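PDB 6WBT: cellulase IBT99 from Metagenomes, which probably hydrolyses 6-phospho-alpha-glucosides as a family 4 glycosyl hydrolase, binding NAD and a manganese ion beside the sugar phosphate. Local coordinates for residues M431-A434 with N435-Y438. Residues are numbered along the deposited sequence; the frame is centred on the assembly and turned at random.
Sequences MIEA and NKGY
The C-terminal end of helix 421-434 is closed by Asn435, which folds its side chain back onto the last turn. Its ND2 donates to Met431 O at 2.8 Å and approaches a lone pair in the carbonyl plane. CG stands anti to the residue's own carbonyl carbon (chi1 -67°), which turns the amide back toward the helix. Asn435 N adds a weak bond to the same oxygen at 3.1 Å, so one residue grips this carbonyl twice. The other end of the amide, OD1, accepts from Arg122 of helix 114-136. With an alanine here, Met431 O would probably lose the stronger of these two bonds, and Arg122 this acceptor. Lys436 N bonds weakly to Glu433 O at 3.3 Å, three residues back. On the exposed side, the chains of Glu433 and Lys436 run side by side. Lys436 NZ forms a salt bridge to Glu433 OE1 at 3.3 Å, from the syn side but 25° out of the carboxylate plane; the bond to OE2 is weak. On the buried side, Met431 and Ala434 pack against Ile100 of helix 90-103. Asn435 O accepts from Tyr438 N at 3.0 Å, the i to i+3 bond of a type II beta turn, with Gly437 at its third position, directly after the helix C-terminus.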
loop_
_atom_site.group_PDB
_atom_site.type_symbol
_atom_site.label_atom_id
_atom_site.label_comp_id
_atom_site.label_asym_id
_atom_site.label_seq_id
_atom_site.Cartn_x
_atom_site.Cartn_y
_atom_site.Cartn_z
HETATM N N MSE A 431 33.780 2.387 17.048
HETATM C CA MSE A 431 32.851 3.351 17.624
HETATM C C MSE A 431 32.330 2.877 18.976
HETATM O O MSE A 431 31.929 3.687 19.811
HETATM C CB MSE A 431 31.684 3.608 16.670
HETATM C CG MSE A 431 32.096 4.195 15.331
HETATM SE SE MSE A 431 33.083 5.867 15.503
HETATM C CE MSE A 431 33.120 6.392 13.625
ATOM N N ILE A 432 32.332 1.557 19.184
ATOM C CA ILE A 432 31.908 1.011 20.471
ATOM C C ILE A 432 32.850 1.467 21.577
ATOM O O ILE A 432 32.412 1.877 22.660
ATOM C CB ILE A 432 31.824 -0.526 20.402
ATOM C CG1 ILE A 432 30.781 -0.966 19.372
ATOM C CG2 ILE A 432 31.489 -1.106 21.767
ATOM C CD1 ILE A 432 29.361 -0.633 19.759
ATOM N N GLU A 433 34.158 1.416 21.320
ATOM C CA GLU A 433 35.143 1.818 22.318
ATOM C C GLU A 433 35.210 3.332 22.476
ATOM O O GLU A 433 35.276 3.836 23.603
ATOM C CB GLU A 433 36.520 1.260 21.946
ATOM C CG GLU A 433 36.768 -0.159 22.431
ATOM C CD GLU A 433 36.960 -0.231 23.932
ATOM O OE1 GLU A 433 37.326 0.799 24.536
ATOM O OE2 GLU A 433 36.740 -1.315 24.512
ATOM N N ALA A 434 35.195 4.072 21.365
ATOM C CA ALA A 434 35.312 5.524 21.437
ATOM C C ALA A 434 34.095 6.177 22.078
ATOM O O ALA A 434 34.192 7.321 22.536
ATOM C CB ALA A 434 35.535 6.105 20.041
ATOM N N ASN A 435 32.958 5.482 22.126
ATOM C CA ASN A 435 31.725 6.028 22.679
ATOM C C ASN A 435 31.296 5.317 23.957
ATOM O O ASN A 435 30.112 5.342 24.307
ATOM C CB ASN A 435 30.607 5.967 21.639
ATOM C CG ASN A 435 30.856 6.887 20.461
ATOM O OD1 ASN A 435 30.264 7.962 20.365
ATOM N ND2 ASN A 435 31.737 6.471 19.559
ATOM N N LYS A 436 32.230 4.679 24.658
ATOM C CA LYS A 436 31.919 4.042 25.934
ATOM C C LYS A 436 31.576 5.117 26.958
ATOM O O LYS A 436 32.436 5.910 27.354
ATOM C CB LYS A 436 33.090 3.182 26.400
ATOM C CG LYS A 436 33.037 1.756 25.872
ATOM C CD LYS A 436 34.384 1.060 25.967
ATOM C CE LYS A 436 34.846 0.906 27.404
ATOM N NZ LYS A 436 36.115 0.131 27.480
ATOM N N GLY A 437 30.314 5.145 27.382
ATOM C CA GLY A 437 29.785 6.188 28.231
ATOM C C GLY A 437 28.724 7.036 27.564
ATOM O O GLY A 437 27.908 7.650 28.264
ATOM N N TYR A 438 28.713 7.085 26.234
ATOM C CA TYR A 438 27.708 7.813 25.466
ATOM C C TYR A 438 26.714 6.904 24.763
ATOM O O TYR A 438 25.521 7.213 24.730
ATOM C CB TYR A 438 28.385 8.708 24.421
ATOM C CG TYR A 438 29.152 9.878 24.995
ATOM C CD1 TYR A 438 28.487 10.953 25.568
ATOM C CD2 TYR A 438 30.539 9.916 24.947
ATOM C CE1 TYR A 438 29.180 12.029 26.088
ATOM C CE2 TYR A 438 31.243 10.989 25.465
ATOM C CZ TYR A 438 30.558 12.042 26.034
ATOM O OH TYR A 438 31.251 13.112 26.551
#